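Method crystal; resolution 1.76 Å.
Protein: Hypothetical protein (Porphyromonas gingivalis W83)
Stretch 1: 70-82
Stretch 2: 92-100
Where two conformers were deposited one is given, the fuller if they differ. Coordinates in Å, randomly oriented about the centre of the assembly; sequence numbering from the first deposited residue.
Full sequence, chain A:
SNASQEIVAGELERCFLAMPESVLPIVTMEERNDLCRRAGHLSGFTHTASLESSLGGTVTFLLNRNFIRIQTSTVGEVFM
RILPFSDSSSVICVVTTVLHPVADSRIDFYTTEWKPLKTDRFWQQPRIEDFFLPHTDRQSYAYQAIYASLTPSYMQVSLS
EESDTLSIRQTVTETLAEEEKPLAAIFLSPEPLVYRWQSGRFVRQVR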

# COMPACT_ATOMS: atom_id res chain seq x y z
N ILE A 70 -9.66 1.32 -3.12
CA ILE A 70 -10.24 2.59 -3.48
C ILE A 70 -9.26 3.44 -4.33
O ILE A 70 -8.08 3.57 -4.00
N GLN A 71 -9.75 4.02 -5.42
CA GLN A 71 -8.98 4.97 -6.17
C GLN A 71 -9.59 6.35 -5.97
O GLN A 71 -10.80 6.52 -6.10
N THR A 72 -8.73 7.32 -5.64
CA THR A 72 -9.16 8.70 -5.43
C THR A 72 -8.35 9.63 -6.30
O THR A 72 -7.24 9.29 -6.76
N SER A 73 -8.86 10.84 -6.46
CA SER A 73 -8.13 11.89 -7.18
C SER A 73 -7.23 12.71 -6.26
O SER A 73 -6.53 13.60 -6.72
N THR A 74 -7.26 12.44 -4.96
CA THR A 74 -6.53 13.31 -4.02
C THR A 74 -5.32 12.58 -3.43
O THR A 74 -4.16 12.91 -3.72
N VAL A 75 -5.61 11.53 -2.65
CA VAL A 75 -4.59 10.79 -1.91
C VAL A 75 -4.06 9.54 -2.65
O VAL A 75 -3.16 8.83 -2.16
N GLY A 76 -4.61 9.26 -3.82
CA GLY A 76 -4.19 8.10 -4.59
C GLY A 76 -5.00 6.86 -4.21
O GLY A 76 -6.21 6.96 -3.95
N GLU A 77 -4.34 5.71 -4.26
CA GLU A 77 -4.97 4.42 -3.95
C GLU A 77 -4.93 4.12 -2.46
O GLU A 77 -3.89 4.26 -1.82
N VAL A 78 -6.05 3.63 -1.92
CA VAL A 78 -6.14 3.08 -0.57
C VAL A 78 -6.58 1.63 -0.68
O VAL A 78 -7.65 1.34 -1.25
N PHE A 79 -5.75 0.74 -0.14
CA PHE A 79 -6.00 -0.69 -0.20
C PHE A 79 -5.97 -1.17 1.25
O PHE A 79 -5.04 -0.88 1.96
N MSE A 80 -7.02 -1.84 1.68
CA MSE A 80 -7.07 -2.26 3.07
C MSE A 80 -7.56 -3.68 3.20
O MSE A 80 -8.38 -4.18 2.38
N ARG A 81 -7.04 -4.33 4.24
CA ARG A 81 -7.30 -5.75 4.51
C ARG A 81 -7.17 -5.98 6.00
O ARG A 81 -6.45 -5.24 6.63
N ILE A 82 -7.81 -7.03 6.51
CA ILE A 82 -7.57 -7.58 7.83
C ILE A 82 -6.39 -8.56 7.74
O ILE A 82 -6.29 -9.36 6.83
N ILE A 92 -6.02 -4.12 11.21
CA ILE A 92 -6.30 -3.57 9.85
C ILE A 92 -4.99 -3.00 9.26
O ILE A 92 -4.33 -2.20 9.90
N CYS A 93 -4.68 -3.40 8.03
CA CYS A 93 -3.51 -2.94 7.32
C CYS A 93 -4.01 -2.14 6.14
O CYS A 93 -4.84 -2.63 5.36
N VAL A 94 -3.53 -0.89 6.01
CA VAL A 94 -4.03 -0.01 4.97
C VAL A 94 -2.79 0.47 4.26
O VAL A 94 -1.84 0.91 4.90
N VAL A 95 -2.79 0.33 2.94
CA VAL A 95 -1.66 0.75 2.13
C VAL A 95 -2.18 1.86 1.23
O VAL A 95 -3.12 1.65 0.44
N THR A 96 -1.57 3.02 1.36
CA THR A 96 -2.04 4.21 0.64
C THR A 96 -0.91 4.66 -0.26
O THR A 96 0.21 4.95 0.24
N THR A 97 -1.18 4.73 -1.56
CA THR A 97 -0.17 4.92 -2.56
C THR A 97 -0.50 6.09 -3.47
O THR A 97 -1.50 6.05 -4.23
N VAL A 98 0.32 7.14 -3.42
CA VAL A 98 0.19 8.22 -4.42
C VAL A 98 0.75 7.66 -5.74
O VAL A 98 1.73 6.90 -5.73
N LEU A 99 0.10 7.96 -6.87
CA LEU A 99 0.48 7.29 -8.13
C LEU A 99 1.28 8.24 -9.05
O LEU A 99 1.97 7.79 -9.98
N HIS A 100 1.20 9.53 -8.73
CA HIS A 100 1.86 10.61 -9.45
C HIS A 100 2.23 11.71 -8.44
O HIS A 100 1.46 11.95 -7.51

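Two neighbouring strands, 77-82 and 92-98, run antiparallel at 166°, and the backbone sets the rules that the side chains follow. Paired hydrogen bonds join Glu77 with Thr97 (Glu77 N to Thr97 O 2.9 Å, and Thr97 N to Glu77 O 2.8 Å), Phe79 with Val95 and Arg81 with Cys93. Because the chains are extended, successive residues alternate between faces, and this register puts Val78, Met80 and Ile82 on one face with Thr96, Val94 and Ile92, while Glu77, Phe79 and Arg81 share the other with Thr97, Val95 and Cys93.

The first face is mostly apolar. Its cross-strand partners are non-hydrogen-bonded pairs, whose CA atoms lie close, 4.2 Å for Met80 and Val94, so even short branched side chains meet. Val78 and Val94, both t, touch diagonally rather than in register, CG1 to CG1 at 3.5 Å. Val94 also reaches its direct partner through CG2, 3.8 Å from CB of Met80, a selenomethionine with chi1 p, chi2 t and chi3 p. Ile82 adopts m, m, which brings its CD1 to 3.9 Å from CG1 of Ile92 (m, t). Thr96, in m, is the polar member of this face; its OG1 lies 4.0 Å from Val78 CG2.

On the second face Phe79 (t, chi2 82°) and Arg81 (m, t, p) start beside their partners, but their ends lead away from the other strand. The Arg81 NE and NH1 atoms are satisfied elsewhere in the structure. Val95 and Cys93, both t, fill the opposing strand's side of this face with compact groups.

The polar link on that face is made by water. Glu77 extends through t, t with chi3 at 78°, leaving its OE1 4.3 Å from OG1 of Thr97 (m). One water spans the gap: it donates to Glu77 OE1 at 2.8 Å and to Val95 O at 2.9 Å, and accepts from Thr97 OG1 at 2.6 Å. A carboxylate, a hydroxyl and a backbone carbonyl are thus tied together by a single molecule.

At the turn end, the rule is absence. Gly76 sits at phi/psi 89/-146, where a CB would be jammed against the preceding carbonyl and would lie 2.2 Å from Thr97 O; without one, its CA makes a CA-H...O contact with Thr97 O at 3.4 Å. Thr72, in p, braces the turn within its own stretch by donating from OG1 to Gly76 O at 2.7 Å. Nearby, Val75 (m) points sideways, its carbonyl O 3.7 Å from Thr96 CG2, while Leu99 (m, t) leaves its backbone sideways, but its end comes nearer to the first stretch, beside Gln71.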

# COMPACT_ATOMS: atom_id res chain seq x y z
CB ILE A 70 -10.59 3.33 -2.19
CG1 ILE A 70 -11.38 2.41 -1.24
CG2 ILE A 70 -11.41 4.52 -2.48
CD1 ILE A 70 -11.73 3.06 0.06
CB GLN A 71 -8.98 4.66 -7.67
CG GLN A 71 -8.51 3.21 -7.99
CD GLN A 71 -7.05 2.89 -7.59
OE1 GLN A 71 -6.72 1.72 -7.34
NE2 GLN A 71 -6.21 3.90 -7.52
CB THR A 72 -8.91 9.17 -3.98
OG1 THR A 72 -7.50 9.38 -3.75
CG2 THR A 72 -9.49 8.20 -2.97
CB SER A 73 -9.12 12.82 -7.90
OG SER A 73 -10.13 13.32 -7.03
CB THR A 74 -7.48 13.73 -2.89
OG1 THR A 74 -8.05 12.57 -2.30
CG2 THR A 74 -8.59 14.62 -3.41
CB VAL A 75 -5.12 10.34 -0.55
CG1 VAL A 75 -5.43 11.56 0.31
CG2 VAL A 75 -6.36 9.47 -0.73
CB GLU A 77 -4.22 3.30 -4.66
CG GLU A 77 -4.78 1.95 -4.34
CD GLU A 77 -4.09 0.86 -5.08
OE1 GLU A 77 -2.96 0.50 -4.64
OE2 GLU A 77 -4.66 0.37 -6.07
CB VAL A 78 -7.18 3.87 0.27
CG1 VAL A 78 -7.47 3.18 1.69
CG2 VAL A 78 -6.82 5.31 0.38
CB PHE A 79 -4.96 -1.39 -1.04
CG PHE A 79 -5.19 -2.85 -1.16
CD1 PHE A 79 -6.10 -3.33 -2.11
CD2 PHE A 79 -4.52 -3.74 -0.33
CE1 PHE A 79 -6.33 -4.73 -2.24
CE2 PHE A 79 -4.75 -5.13 -0.47
CZ PHE A 79 -5.66 -5.61 -1.40
CB MSE A 80 -7.98 -1.34 3.90
CG MSE A 80 -9.41 -1.45 3.56
SE MSE A 80 -10.54 -0.33 4.74
CE MSE A 80 -9.99 1.36 4.05
CB ARG A 81 -6.28 -6.64 3.82
CG ARG A 81 -6.42 -6.72 2.34
CD ARG A 81 -5.77 -7.96 1.77
NE ARG A 81 -6.49 -9.16 2.18
CZ ARG A 81 -5.93 -10.35 2.26
NH1 ARG A 81 -4.64 -10.49 2.02
NH2 ARG A 81 -6.65 -11.39 2.63
CB ILE A 82 -8.82 -8.36 8.37
CG1 ILE A 82 -10.01 -7.44 8.46
CG2 ILE A 82 -8.61 -8.82 9.84
CD1 ILE A 82 -9.82 -6.39 9.52
CB ILE A 92 -7.36 -2.43 9.91
CG1 ILE A 92 -8.61 -2.89 10.67
CG2 ILE A 92 -7.74 -1.95 8.45
CD1 ILE A 92 -9.58 -1.83 11.02
CB CYS A 93 -2.69 -4.13 6.82
SG CYS A 93 -1.20 -3.62 5.84
CB VAL A 94 -4.87 1.20 5.51
CG1 VAL A 94 -5.49 2.00 4.34
CG2 VAL A 94 -5.97 0.73 6.42
CB VAL A 95 -1.06 -0.42 1.27
CG1 VAL A 95 0.16 0.06 0.48
CG2 VAL A 95 -0.70 -1.61 2.11
CB THR A 96 -2.47 5.34 1.57
OG1 THR A 96 -3.46 4.90 2.50
CG2 THR A 96 -3.03 6.53 0.74
CB THR A 97 0.02 3.65 -3.46
OG1 THR A 97 0.26 2.48 -2.66
CG2 THR A 97 1.16 3.86 -4.43
CB VAL A 98 0.91 9.51 -3.96
CG1 VAL A 98 0.40 9.94 -2.62
CG2 VAL A 98 2.39 9.28 -3.90
CB LEU A 99 -0.74 6.71 -8.85
CG LEU A 99 -1.63 5.68 -8.12
CD1 LEU A 99 -2.96 5.52 -8.90
CD2 LEU A 99 -0.96 4.32 -7.91
CB HIS A 100 0.90 11.16 -10.49
CG HIS A 100 0.53 10.15 -11.52
ND1 HIS A 100 1.41 9.74 -12.49
CD2 HIS A 100 -0.59 9.40 -11.69
CE1 HIS A 100 0.84 8.81 -13.24
NE2 HIS A 100 -0.37 8.58 -12.77
O HOH W 1 -1.87 1.04 -2.15